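Local coordinates for MsStt7d protein (Micromonas, PDB 4IX3) that is probably an ATP-dependent protein kinase, a homolog of the state transition kinase Stt7, represented here by its catalytic domain, at residues L10-G15 with G86-G91; D20-P25 with R38-G43; V47-A52 with W108-N113; D68-V73 with I187-A192; T80-M85 with A112-N117. All blocks are in the same frame, centred on the assembly; numbering follows the deposited sequence. Where two conformers were deposited one is given.

Overall arrangement
Contacts 1, 2, 3 and 5 lie on the antiparallel sheet of the N-terminal lobe, while contact 4 ties helix 59-76 to the magnesium-binding loop 187-192. Contact 2 pairs strands 21-23 and 34-41, nested along the chain inside the loop closed by contact 1, and closes before contact 3 opens. Contact 3, about 10 Å from contact 2 between centres, joins strands 45-52 and 106-112. Strand 84-90 follows across the sheet; contact 1 lays segment 10-15 against it, and contact 5, nested inside contact 4, joins its beginning to segment 112-117. Trp111 and Asn70 link contacts 3 and 4, centres about 12 Å apart. Contacts 3, 4 and 5 hold the nucleotide- and metal-binding residues Lys50, Ala112, Glu114 and Asp188.

Contact 1: residues L10-G15 with G86-G91; sequences LRRTPG and GCIELG
Arg11 and Glu89 form a two-pronged salt bridge. The guanidinium meets the carboxylate side-on: NE of Arg11 lies 2.9 Å from OE1 of Glu89, and NH2 of Arg11 lies 2.8 Å from OE2. Both oxygens sit in the guanidinium plane, yet the two flat groups are turned 50° apart, so each oxygen is met from above the carboxylate plane. The extended Glu89 chain, with CG anti to the backbone N (chi1 -168°), also offers OE1 to the backbone: Arg11 N binds it through the anti lone pair at 2.8 Å. OE1 is therefore gripped twice by one residue.

Among the remaining hydrogen bonds, Glu89 N donates to Arg11 O. Arg12 turns its NE and NH2 onto one acceptor, Glu89 O, both from the same face of that carbonyl, with NE at 2.9 Å. Thr13 OG1 accepts from Cys87 N at 2.9 Å, and a water links Thr13 N to Cys87 O.

Apolar packing is lighter: Leu10 CD2 rests 3.9 Å from the Glu89 CG methylene.

The N-terminal segment thus runs roughly antiparallel beside strand 84-90, whose backbone is also bonded to strand 106-112. Helix 59-76 adds Glu64, a second acidic partner for Arg11 through NH1, while its Tyr71 packs on Thr13 and its Met67 on Cys87.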
# COMPACT_ATOMS: atom_id res chain seq x y z
N LEU B 10 15.31 -6.54 21.40
CA LEU B 10 14.09 -6.97 20.73
C LEU B 10 12.87 -6.70 21.59
O LEU B 10 12.88 -7.00 22.79
CB LEU B 10 14.15 -8.46 20.39
CG LEU B 10 15.25 -8.75 19.37
CD1 LEU B 10 15.43 -10.25 19.17
CD2 LEU B 10 14.99 -8.12 18.02
N ARG B 11 11.79 -6.18 21.00
CA ARG B 11 10.55 -5.94 21.76
C ARG B 11 9.73 -7.23 21.83
O ARG B 11 9.59 -7.99 20.85
CB ARG B 11 9.79 -4.80 21.05
CG ARG B 11 10.44 -3.44 21.22
CD ARG B 11 9.92 -2.42 20.23
NE ARG B 11 10.37 -2.69 18.87
CZ ARG B 11 10.16 -1.87 17.85
NH1 ARG B 11 9.46 -0.75 18.05
NH2 ARG B 11 10.71 -2.15 16.65
N ARG B 12 9.15 -7.49 23.00
CA ARG B 12 8.38 -8.70 23.24
C ARG B 12 7.19 -8.39 24.15
O ARG B 12 7.21 -7.40 24.87
CB ARG B 12 9.25 -9.80 23.87
CG ARG B 12 10.38 -10.30 22.95
CD ARG B 12 9.81 -11.04 21.77
NE ARG B 12 10.82 -11.32 20.75
CZ ARG B 12 11.60 -12.40 20.72
NH1 ARG B 12 11.56 -13.29 21.73
NH2 ARG B 12 12.45 -12.56 19.73
N THR B 13 6.22 -9.29 24.15
CA THR B 13 5.08 -9.23 25.07
C THR B 13 5.24 -10.46 25.97
O THR B 13 5.38 -11.56 25.47
CB THR B 13 3.78 -9.35 24.26
OG1 THR B 13 3.61 -8.09 23.60
CG2 THR B 13 2.59 -9.60 25.20
N PRO B 14 5.12 -10.27 27.30
CA PRO B 14 5.21 -11.41 28.22
C PRO B 14 4.18 -12.49 27.89
O PRO B 14 3.01 -12.17 27.65
CB PRO B 14 4.96 -10.76 29.59
CG PRO B 14 5.49 -9.39 29.42
CD PRO B 14 5.13 -8.98 28.01
N GLY B 15 4.63 -13.73 27.78
CA GLY B 15 3.71 -14.82 27.47
C GLY B 15 3.54 -15.09 25.98
O GLY B 15 2.84 -16.05 25.62
N GLY B 86 -0.57 -8.06 21.58
CA GLY B 86 0.79 -7.56 21.78
C GLY B 86 1.66 -7.64 20.55
O GLY B 86 1.16 -7.65 19.42
N CYS B 87 2.96 -7.59 20.78
CA CYS B 87 3.92 -7.58 19.70
C CYS B 87 4.88 -8.75 19.80
O CYS B 87 4.98 -9.36 20.87
CB CYS B 87 4.68 -6.26 19.66
SG CYS B 87 5.88 -6.07 20.98
N ILE B 88 5.61 -9.01 18.72
CA ILE B 88 6.73 -9.97 18.73
C ILE B 88 7.76 -9.44 17.77
O ILE B 88 7.46 -9.31 16.59
CB ILE B 88 6.31 -11.41 18.26
CG1 ILE B 88 4.93 -11.78 18.79
CG2 ILE B 88 7.41 -12.41 18.68
CD1 ILE B 88 3.78 -11.50 17.83
N GLU B 89 8.97 -9.13 18.22
CA GLU B 89 10.03 -8.68 17.32
C GLU B 89 11.08 -9.76 17.15
O GLU B 89 11.58 -10.24 18.12
CB GLU B 89 10.62 -7.39 17.83
CG GLU B 89 11.52 -6.71 16.80
CD GLU B 89 11.96 -5.33 17.22
OE1 GLU B 89 12.07 -5.05 18.42
OE2 GLU B 89 12.19 -4.52 16.34
N LEU B 90 11.38 -10.15 15.92
CA LEU B 90 12.35 -11.20 15.67
C LEU B 90 13.61 -10.64 15.01
O LEU B 90 13.52 -9.80 14.12
CB LEU B 90 11.74 -12.29 14.78
CG LEU B 90 11.02 -13.43 15.51
CD1 LEU B 90 9.52 -13.38 15.24
CD2 LEU B 90 11.60 -14.78 15.11
N GLY B 91 14.77 -11.11 15.45
CA GLY B 91 16.04 -10.63 14.89
C GLY B 91 16.37 -11.38 13.62
O GLY B 91 15.57 -12.12 13.05
O HOH W 1 6.57 -11.21 22.15

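Contact 2: residues D20-P25 with R38-G43; sequences DIRVLP and RGVFKG
Ile21 to Val23 pair with Gly39 to Phe41 as antiparallel strands whose axes approach to 4.7 Å at 159°, the first two strands of the protein kinase N-terminal lobe. The chain between them holds Ser30 and Gly31, which bind ADP, and corresponds to the kinase glycine-rich loop, which these strands flank. Arg22 and Val40 form the hydrogen-bonded pair, with Arg22 N to Val40 O at 2.9 Å and Val40 N to Arg22 O at 2.8 Å; Ile21 with Phe41 and Val23 with Gly39 are non-hydrogen-bonded pairs. Further backbone bonds run from Lys42 N to Asp20 O and from Leu24 N to Arg38 O.

On the face of Ile21, Val23 and Phe41, CG1 of Ile21 meets CD1 of Phe41 at 3.7 Å. CG of the adjacent Lys42 lies over the centre of the Phe41 ring. Strands 45-52 and 106-112 continue this apolar layer with Leu49 and Met110. On the other face, Arg22 and Val40 lie side by side, pointing the same way. CG2 of Val40 touches both NH2 of Arg22, at 3.6 Å, and CD1 of Leu24, at 4.2 Å.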
# COMPACT_ATOMS: atom_id res chain seq x y z
N ASP B 20 5.93 -20.16 19.56
CA ASP B 20 4.55 -20.58 19.75
C ASP B 20 3.61 -20.06 18.65
O ASP B 20 2.38 -20.22 18.71
CB ASP B 20 4.07 -20.19 21.14
CG ASP B 20 4.67 -21.08 22.23
OD1 ASP B 20 4.96 -22.30 22.01
OD2 ASP B 20 4.88 -20.50 23.31
N ILE B 21 4.18 -19.41 17.63
CA ILE B 21 3.36 -18.79 16.58
C ILE B 21 3.73 -19.53 15.30
O ILE B 21 4.90 -19.57 14.88
CB ILE B 21 3.61 -17.27 16.45
CG1 ILE B 21 3.11 -16.59 17.76
CG2 ILE B 21 2.85 -16.70 15.25
CD1 ILE B 21 3.65 -15.20 17.99
N ARG B 22 2.68 -19.96 14.60
CA ARG B 22 2.77 -20.49 13.27
C ARG B 22 2.02 -19.52 12.36
O ARG B 22 0.85 -19.21 12.60
CB ARG B 22 2.18 -21.90 13.16
CG ARG B 22 2.31 -22.49 11.78
CD ARG B 22 1.99 -23.97 11.79
NE ARG B 22 0.60 -24.21 12.14
CZ ARG B 22 -0.41 -24.16 11.27
NH1 ARG B 22 -0.16 -23.82 10.01
NH2 ARG B 22 -1.65 -24.44 11.65
N VAL B 23 2.69 -19.07 11.31
CA VAL B 23 2.12 -18.13 10.35
C VAL B 23 1.66 -18.91 9.13
O VAL B 23 2.36 -19.82 8.64
CB VAL B 23 3.03 -16.90 10.07
CG1 VAL B 23 4.43 -17.30 9.65
CG2 VAL B 23 2.38 -15.98 9.05
N LEU B 24 0.46 -18.61 8.66
CA LEU B 24 -0.05 -19.27 7.45
C LEU B 24 0.23 -18.39 6.23
O LEU B 24 -0.08 -17.20 6.24
CB LEU B 24 -1.56 -19.52 7.58
CG LEU B 24 -2.02 -20.69 8.45
CD1 LEU B 24 -1.51 -20.62 9.87
CD2 LEU B 24 -3.54 -20.78 8.43
N PRO B 25 0.88 -18.95 5.20
CA PRO B 25 1.06 -18.16 3.97
C PRO B 25 -0.26 -17.65 3.37
O PRO B 25 -1.32 -18.26 3.57
CB PRO B 25 1.71 -19.14 3.01
CG PRO B 25 2.31 -20.23 3.84
CD PRO B 25 1.67 -20.20 5.20
N ARG B 38 -2.99 -14.78 8.54
CA ARG B 38 -3.58 -15.60 9.61
C ARG B 38 -2.44 -16.37 10.28
O ARG B 38 -1.42 -16.67 9.66
CB ARG B 38 -4.56 -16.62 9.06
CG ARG B 38 -5.85 -16.03 8.55
CD ARG B 38 -6.66 -17.24 8.14
NE ARG B 38 -7.91 -16.86 7.49
CZ ARG B 38 -7.99 -16.55 6.20
NH1 ARG B 38 -6.90 -16.58 5.44
NH2 ARG B 38 -9.16 -16.17 5.67
N GLY B 39 -2.64 -16.74 11.54
CA GLY B 39 -1.68 -17.62 12.21
C GLY B 39 -2.37 -18.39 13.32
O GLY B 39 -3.58 -18.28 13.53
N VAL B 40 -1.60 -19.27 13.95
CA VAL B 40 -2.12 -20.07 15.06
C VAL B 40 -1.12 -19.89 16.19
O VAL B 40 0.10 -20.07 15.98
CB VAL B 40 -2.22 -21.57 14.68
CG1 VAL B 40 -2.72 -22.36 15.88
CG2 VAL B 40 -3.17 -21.77 13.50
N PHE B 41 -1.64 -19.58 17.37
CA PHE B 41 -0.82 -19.32 18.54
C PHE B 41 -1.05 -20.50 19.50
O PHE B 41 -2.21 -20.84 19.81
CB PHE B 41 -1.23 -17.98 19.15
CG PHE B 41 -0.53 -17.60 20.43
CD1 PHE B 41 0.87 -17.59 20.52
CD2 PHE B 41 -1.27 -17.24 21.56
CE1 PHE B 41 1.50 -17.16 21.68
CE2 PHE B 41 -0.65 -16.78 22.73
CZ PHE B 41 0.76 -16.75 22.80
N LYS B 42 0.03 -21.10 19.99
CA LYS B 42 -0.01 -22.18 20.97
C LYS B 42 -0.83 -23.36 20.48
O LYS B 42 -1.48 -24.08 21.24
CB LYS B 42 -0.51 -21.66 22.31
CG LYS B 42 0.52 -20.80 23.02
CD LYS B 42 0.09 -20.48 24.44
CE LYS B 42 1.14 -19.65 25.16
NZ LYS B 42 0.79 -19.58 26.60
N GLY B 43 -0.79 -23.56 19.18
CA GLY B 43 -1.43 -24.70 18.57
C GLY B 43 -2.93 -24.64 18.41
O GLY B 43 -3.47 -25.36 17.59
O HOH W 2 -2.32 -16.02 6.05

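Contact 3: residues V47-A52 with W108-N113; sequences VVLKNA and WLMWAN
Trp111 has CG anti to the carbonyl carbon (chi1 -61°), and its second torsion (chi2 -99°) turns the indole. The CZ3 edge of the ring meets Lys50 CB, which lies in the indole plane, 3.6 Å from CZ3 of Trp111. Lys50 has CG anti to the backbone N (chi1 -174°), and its extended chain runs on to NZ, which forms a salt bridge with Glu66 of helix 59-76, the lysine-glutamate pair associated with the active kinase conformation. The two residues belong to adjacent antiparallel strands of the kinase N-lobe sheet, 47-52 carrying the nucleotide-binding lysine and 108-112 leading into the hinge. Lys50 and Ala112 bind ADP.

Two hydrogen-bonded pairs join the backbones. Val48 and Trp111 exchange both bonds, as do Lys50 and Leu109, for example Lys50 N to Leu109 O at 2.9 Å.

Leu49, Met110, Asn51 and Trp108 share the other face, which is largely apolar. CD2 of Leu49 lies 3.8 Å from CG of Met110, the two chains side by side and pointing the same way. CB of Val47 is also 3.8 Å from CG of Met110. CB of Leu49 meets Trp108 CE3. Farther along, Asn51 stands over the other tryptophan: its amide is turned only 19° from the indole plane, and its CB makes a CH-pi contact 3.6 Å above the centre of the Trp108 six-membered ring.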
# COMPACT_ATOMS: atom_id res chain seq x y z
N VAL B 47 -5.21 -16.52 15.31
CA VAL B 47 -4.78 -15.16 15.46
C VAL B 47 -4.60 -14.51 14.08
O VAL B 47 -4.59 -15.22 13.06
CB VAL B 47 -3.45 -15.03 16.28
CG1 VAL B 47 -3.74 -15.52 17.70
CG2 VAL B 47 -2.30 -15.79 15.65
N VAL B 48 -4.42 -13.20 14.09
CA VAL B 48 -4.05 -12.44 12.89
C VAL B 48 -2.76 -11.71 13.25
O VAL B 48 -2.58 -11.28 14.38
CB VAL B 48 -5.20 -11.49 12.52
CG1 VAL B 48 -4.75 -10.45 11.53
CG2 VAL B 48 -6.35 -12.29 11.93
N LEU B 49 -1.85 -11.62 12.29
CA LEU B 49 -0.48 -11.16 12.49
C LEU B 49 -0.18 -10.11 11.43
O LEU B 49 -0.52 -10.30 10.27
CB LEU B 49 0.49 -12.34 12.25
CG LEU B 49 0.43 -13.43 13.34
CD1 LEU B 49 0.88 -14.76 12.76
CD2 LEU B 49 1.22 -12.94 14.54
N LYS B 50 0.46 -9.03 11.82
CA LYS B 50 0.81 -7.98 10.84
C LYS B 50 2.27 -7.61 10.97
O LYS B 50 2.74 -7.39 12.10
CB LYS B 50 -0.02 -6.69 11.08
CG LYS B 50 0.21 -5.62 10.00
CD LYS B 50 -0.77 -4.45 10.17
CE LYS B 50 -0.54 -3.44 9.07
NZ LYS B 50 -1.49 -2.27 9.23
N ASN B 51 2.94 -7.44 9.82
CA ASN B 51 4.27 -6.82 9.84
C ASN B 51 4.30 -5.65 8.84
O ASN B 51 3.29 -5.38 8.17
CB ASN B 51 5.38 -7.84 9.57
CG ASN B 51 5.43 -8.31 8.12
OD1 ASN B 51 4.47 -8.10 7.34
ND2 ASN B 51 6.54 -8.97 7.74
N ALA B 52 5.40 -4.91 8.81
CA ALA B 52 5.55 -3.78 7.88
C ALA B 52 5.92 -4.32 6.50
O ALA B 52 6.60 -5.35 6.36
CB ALA B 52 6.63 -2.83 8.40
N TRP B 108 6.36 -7.59 14.60
CA TRP B 108 5.02 -8.12 14.34
C TRP B 108 4.03 -7.66 15.37
O TRP B 108 4.37 -7.55 16.57
CB TRP B 108 5.01 -9.65 14.37
CG TRP B 108 5.80 -10.24 13.24
CD1 TRP B 108 7.17 -10.47 13.14
CD2 TRP B 108 5.21 -10.70 12.01
NE1 TRP B 108 7.45 -11.06 11.93
CE2 TRP B 108 6.29 -11.24 11.20
CE3 TRP B 108 3.90 -10.78 11.53
CZ2 TRP B 108 6.06 -11.73 9.94
CZ3 TRP B 108 3.67 -11.30 10.27
CH2 TRP B 108 4.72 -11.76 9.48
N LEU B 109 2.77 -7.42 14.97
CA LEU B 109 1.64 -7.25 15.91
C LEU B 109 0.74 -8.46 15.79
O LEU B 109 0.61 -9.08 14.72
CB LEU B 109 0.87 -5.98 15.53
CG LEU B 109 1.72 -4.72 15.45
CD1 LEU B 109 0.81 -3.52 15.19
CD2 LEU B 109 2.54 -4.52 16.73
N MET B 110 0.02 -8.77 16.88
CA MET B 110 -0.87 -9.92 16.90
C MET B 110 -2.21 -9.55 17.56
O MET B 110 -2.24 -8.83 18.56
CB MET B 110 -0.21 -11.08 17.67
CG MET B 110 -0.97 -12.40 17.56
SD MET B 110 -0.02 -13.81 18.17
CE MET B 110 -0.20 -13.59 19.94
N TRP B 111 -3.27 -10.06 16.92
CA TRP B 111 -4.63 -9.93 17.46
C TRP B 111 -5.31 -11.28 17.49
O TRP B 111 -4.98 -12.17 16.69
CB TRP B 111 -5.49 -9.00 16.59
CG TRP B 111 -4.96 -7.61 16.49
CD1 TRP B 111 -5.35 -6.49 17.16
CD2 TRP B 111 -3.96 -7.17 15.52
NE1 TRP B 111 -4.67 -5.38 16.69
CE2 TRP B 111 -3.78 -5.75 15.72
CE3 TRP B 111 -3.20 -7.82 14.53
CZ2 TRP B 111 -2.94 -5.00 14.90
CZ3 TRP B 111 -2.40 -7.05 13.70
CH2 TRP B 111 -2.27 -5.68 13.89
N ALA B 112 -6.39 -11.39 18.29
CA ALA B 112 -7.27 -12.52 18.11
C ALA B 112 -7.93 -12.43 16.73
O ALA B 112 -8.26 -11.33 16.26
CB ALA B 112 -8.40 -12.47 19.13
N ASN B 113 -8.16 -13.59 16.12
CA ASN B 113 -8.99 -13.69 14.92
C ASN B 113 -10.45 -13.66 15.40
O ASN B 113 -10.94 -14.64 15.98
CB ASN B 113 -8.67 -14.97 14.15
CG ASN B 113 -9.44 -15.06 12.85
OD1 ASN B 113 -10.47 -14.40 12.71
ND2 ASN B 113 -8.95 -15.84 11.90
O HOH W 3 -6.53 -17.13 12.03

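Contact 4: residues D68-V73 with I187-A192; sequences DVNYHV and IDLGAA. With MG (magnesium ion), chain E.
Val69, Asn70 and Val73 of helix 59-76 pack on Leu189 and Ala192 of the 187-192 loop. In the apolar contacts, Leu189 points toward the helix and brings CD1 to 4.0 Å from CG2 of Val73, while CG1 of Val69 lies 4.0 Å from CB of Ala192. CD1 of Leu189 also packs in van der Waals contact against the amide of Asn70, 3.6 Å from its OD1.

The polar link is indirect. A water accepts from ND2 of Asn70 at 3.0 Å and from the backbone N of Leu189 at 2.9 Å. The same amide is held from outside, ND2 bonding to Glu66 O one turn earlier in the helix and OD1 accepting from Trp111 NE1.

Within the loop, OD1 of Asp188 accepts from Gly190 N to make an Asx turn, which runs into a type I turn from Leu189 to Ala192. OD2 of Asp188 binds the magnesium ion at 2.1 Å, with four waters and Asp168 completing its shell.

Asp188, Leu189 and Gly190 fit the position of the kinase DFG motif. Leu189 packed against this helix, with Asp188 turned to the metal, resembles the DFG-in state, and Asn70 and Leu189 probably occupy neighbouring positions of the regulatory spine.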
# COMPACT_ATOMS: atom_id res chain seq x y z
N ASP B 68 1.16 1.53 19.14
CA ASP B 68 0.89 2.42 20.26
C ASP B 68 -0.65 2.63 20.40
O ASP B 68 -1.21 2.62 21.53
CB ASP B 68 1.52 3.80 20.05
CG ASP B 68 3.05 3.78 20.08
OD1 ASP B 68 3.63 2.84 20.65
OD2 ASP B 68 3.66 4.79 19.59
N VAL B 69 -1.33 2.91 19.29
CA VAL B 69 -2.78 3.18 19.35
C VAL B 69 -3.48 1.89 19.79
O VAL B 69 -4.45 1.96 20.57
CB VAL B 69 -3.32 3.71 17.99
CG1 VAL B 69 -4.85 3.79 18.01
CG2 VAL B 69 -2.69 5.06 17.66
N ASN B 70 -3.04 0.70 19.36
CA ASN B 70 -3.64 -0.55 19.85
C ASN B 70 -3.45 -0.73 21.34
O ASN B 70 -4.38 -1.16 22.01
CB ASN B 70 -3.10 -1.76 19.11
CG ASN B 70 -3.92 -2.11 17.89
OD1 ASN B 70 -4.92 -2.81 18.01
ND2 ASN B 70 -3.52 -1.62 16.72
N TYR B 71 -2.30 -0.34 21.88
CA TYR B 71 -2.15 -0.43 23.34
C TYR B 71 -3.12 0.54 24.00
O TYR B 71 -3.71 0.23 25.04
CB TYR B 71 -0.71 -0.12 23.77
CG TYR B 71 0.21 -1.32 23.64
CD1 TYR B 71 0.15 -2.36 24.56
CD2 TYR B 71 1.21 -1.36 22.67
CE1 TYR B 71 1.01 -3.47 24.52
CE2 TYR B 71 2.10 -2.44 22.64
CZ TYR B 71 1.98 -3.50 23.51
OH TYR B 71 2.85 -4.57 23.44
N HIS B 72 -3.25 1.75 23.46
CA HIS B 72 -4.20 2.73 24.03
C HIS B 72 -5.62 2.19 24.03
O HIS B 72 -6.35 2.37 25.03
CB HIS B 72 -4.11 4.05 23.26
CG HIS B 72 -4.88 5.17 23.88
ND1 HIS B 72 -4.47 5.82 24.99
CD2 HIS B 72 -6.08 5.76 23.47
CE1 HIS B 72 -5.37 6.77 25.29
NE2 HIS B 72 -6.34 6.75 24.34
N VAL B 73 -6.04 1.64 22.91
CA VAL B 73 -7.41 1.09 22.78
C VAL B 73 -7.63 -0.12 23.68
O VAL B 73 -8.71 -0.27 24.28
CB VAL B 73 -7.73 0.74 21.31
CG1 VAL B 73 -9.03 -0.05 21.18
CG2 VAL B 73 -7.83 2.04 20.53
N ILE B 187 -11.67 -3.58 12.97
CA ILE B 187 -10.26 -3.91 12.86
C ILE B 187 -9.54 -2.70 12.26
O ILE B 187 -10.17 -1.74 11.78
CB ILE B 187 -9.98 -5.13 11.99
CG1 ILE B 187 -10.52 -4.95 10.57
CG2 ILE B 187 -10.59 -6.38 12.64
CD1 ILE B 187 -9.83 -5.86 9.55
N ASP B 188 -8.21 -2.78 12.25
CA ASP B 188 -7.35 -1.94 11.42
C ASP B 188 -7.26 -0.49 11.93
O ASP B 188 -7.89 0.44 11.38
CB ASP B 188 -7.75 -1.98 9.94
CG ASP B 188 -6.89 -1.05 9.12
OD1 ASP B 188 -5.71 -0.79 9.53
OD2 ASP B 188 -7.44 -0.50 8.10
N LEU B 189 -6.45 -0.30 12.97
CA LEU B 189 -6.13 1.01 13.48
C LEU B 189 -4.86 1.54 12.80
O LEU B 189 -4.22 2.49 13.29
CB LEU B 189 -5.94 0.95 15.00
CG LEU B 189 -7.21 0.66 15.79
CD1 LEU B 189 -6.91 0.10 17.16
CD2 LEU B 189 -8.20 1.81 15.83
N GLY B 190 -4.57 1.06 11.59
CA GLY B 190 -3.33 1.47 10.90
C GLY B 190 -3.29 2.93 10.47
O GLY B 190 -2.23 3.52 10.32
N ALA B 191 -4.45 3.55 10.29
CA ALA B 191 -4.51 4.98 9.99
C ALA B 191 -5.06 5.81 11.13
O ALA B 191 -5.28 7.01 11.01
CB ALA B 191 -5.36 5.23 8.74
N ALA B 192 -5.29 5.16 12.28
CA ALA B 192 -5.92 5.84 13.36
C ALA B 192 -5.03 6.91 13.97
O ALA B 192 -3.78 6.81 13.99
CB ALA B 192 -6.32 4.84 14.42
MG MG E . -6.84 0.62 6.47
O HOH W 4 -4.96 -2.39 14.21
O HOH W 5 -6.31 2.19 7.71
O HOH W 6 -4.93 -0.23 6.91
O HOH W 7 -7.23 -1.00 5.35
O HOH W 8 -6.09 1.62 4.91

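Contact 5: residues T80-M85 with A112-N117; sequences TCARFM and ANEGEN
Glu114 turns its carboxylate back on the main chain of Arg83, an acidic side chain bonded to a backbone N-H: Arg83 N reaches OE2 of Glu114 at 2.9 Å, nearly straight (170°), on the anti side of the carboxylate. Ala112 and Glu114 bind ADP and lie in the hinge of the protein kinase fold, between the two lobes; residues 80-85 lead into and begin strand 84-90. In Glu114 a chi2 of -73° turns CD back toward Arg83; CG of Glu114 rests 3.7 Å from CB of Ala82. Its second oxygen, OE1, is bridged to Lys185, and a water joins OE2 to NE of Arg83. OE2 is therefore shared by a backbone N-H and a water, and nearby positive groups would tend to keep this carboxylate charged.

The backbones join once more, where Ala112 N donates to Arg83 O at 2.9 Å. Met85 comes to the same amide from the side chain, its SD 3.5 Å from Ala112 N.

After Ala112 the hinge leaves the sheet in an Asx turn, with OD1 of Asn113 accepting from Gly115 N, while ND2 of Asn113 bonds to OE1 of Glu116. Arg83 bends at its third torsion (chi3 52°), which places NE; CB of Ala112 lies over one face of the guanidinium, 3.7 Å from NH2 of Arg83.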
# COMPACT_ATOMS: atom_id res chain seq x y z
N THR B 80 -14.21 -2.66 21.51
CA THR B 80 -14.53 -1.88 20.30
C THR B 80 -13.88 -2.49 19.06
O THR B 80 -14.47 -2.42 17.97
CB THR B 80 -14.14 -0.41 20.42
OG1 THR B 80 -12.74 -0.28 20.65
CG2 THR B 80 -14.95 0.29 21.53
N CYS B 81 -12.65 -3.00 19.24
CA CYS B 81 -11.84 -3.48 18.12
C CYS B 81 -11.38 -4.90 18.35
O CYS B 81 -11.47 -5.40 19.51
CB CYS B 81 -10.64 -2.56 18.00
SG CYS B 81 -10.98 -0.83 17.66
N ALA B 82 -10.84 -5.59 17.34
CA ALA B 82 -10.25 -6.89 17.55
C ALA B 82 -9.26 -6.88 18.73
O ALA B 82 -8.44 -5.94 18.89
CB ALA B 82 -9.51 -7.35 16.32
N ARG B 83 -9.35 -7.93 19.56
CA ARG B 83 -8.54 -7.96 20.78
C ARG B 83 -7.04 -8.00 20.45
O ARG B 83 -6.59 -8.85 19.69
CB ARG B 83 -8.93 -9.20 21.59
CG ARG B 83 -8.07 -9.41 22.84
CD ARG B 83 -8.67 -10.48 23.79
NE ARG B 83 -8.99 -11.75 23.12
CZ ARG B 83 -8.18 -12.81 23.07
NH1 ARG B 83 -6.98 -12.77 23.66
NH2 ARG B 83 -8.62 -13.93 22.48
N PHE B 84 -6.32 -7.07 21.06
CA PHE B 84 -4.89 -6.89 20.78
C PHE B 84 -4.10 -7.79 21.73
O PHE B 84 -4.18 -7.66 22.96
CB PHE B 84 -4.51 -5.43 20.98
CG PHE B 84 -3.05 -5.13 20.74
CD1 PHE B 84 -2.44 -5.50 19.53
CD2 PHE B 84 -2.31 -4.45 21.70
CE1 PHE B 84 -1.08 -5.19 19.32
CE2 PHE B 84 -0.99 -4.07 21.43
CZ PHE B 84 -0.38 -4.47 20.26
N MET B 85 -3.22 -8.61 21.17
CA MET B 85 -2.46 -9.58 21.98
C MET B 85 -1.00 -9.20 22.12
O MET B 85 -0.29 -9.86 22.88
CB MET B 85 -2.59 -10.97 21.34
CG MET B 85 -4.04 -11.46 21.34
SD MET B 85 -4.30 -13.05 20.51
CE MET B 85 -3.65 -14.24 21.69
N ALA B 112 -6.39 -11.39 18.29
CA ALA B 112 -7.27 -12.52 18.11
C ALA B 112 -7.93 -12.43 16.73
O ALA B 112 -8.26 -11.33 16.26
CB ALA B 112 -8.40 -12.47 19.13
N ASN B 113 -8.16 -13.59 16.12
CA ASN B 113 -8.99 -13.69 14.92
C ASN B 113 -10.45 -13.66 15.40
O ASN B 113 -10.94 -14.64 15.98
CB ASN B 113 -8.67 -14.97 14.15
CG ASN B 113 -9.44 -15.06 12.85
OD1 ASN B 113 -10.47 -14.40 12.71
ND2 ASN B 113 -8.95 -15.84 11.90
N GLU B 114 -11.13 -12.53 15.19
CA GLU B 114 -12.48 -12.33 15.71
C GLU B 114 -13.52 -13.02 14.81
O GLU B 114 -14.71 -13.08 15.18
CB GLU B 114 -12.78 -10.85 15.81
CG GLU B 114 -11.85 -10.15 16.80
CD GLU B 114 -12.15 -10.46 18.26
OE1 GLU B 114 -13.27 -10.93 18.58
OE2 GLU B 114 -11.36 -9.99 19.09
N GLY B 115 -13.13 -13.52 13.64
CA GLY B 115 -14.04 -14.18 12.74
C GLY B 115 -13.51 -14.19 11.32
O GLY B 115 -12.80 -13.29 10.89
N GLU B 116 -13.94 -15.22 10.60
CA GLU B 116 -13.51 -15.43 9.24
C GLU B 116 -14.09 -14.50 8.18
O GLU B 116 -13.50 -14.38 7.09
CB GLU B 116 -13.67 -16.89 8.85
CG GLU B 116 -12.47 -17.71 9.30
CD GLU B 116 -11.13 -17.08 8.93
OE1 GLU B 116 -10.17 -17.27 9.69
OE2 GLU B 116 -11.00 -16.39 7.90
N ASN B 117 -15.09 -13.74 8.60
CA ASN B 117 -16.09 -12.97 7.86
C ASN B 117 -15.72 -11.51 7.95
O ASN B 117 -15.06 -11.14 8.92
CB ASN B 117 -17.51 -13.10 8.54
CG ASN B 117 -17.64 -12.39 9.92
OD1 ASN B 117 -17.83 -11.15 10.01
ND2 ASN B 117 -17.65 -13.17 11.00
O HOH W 9 -11.44 -11.55 21.37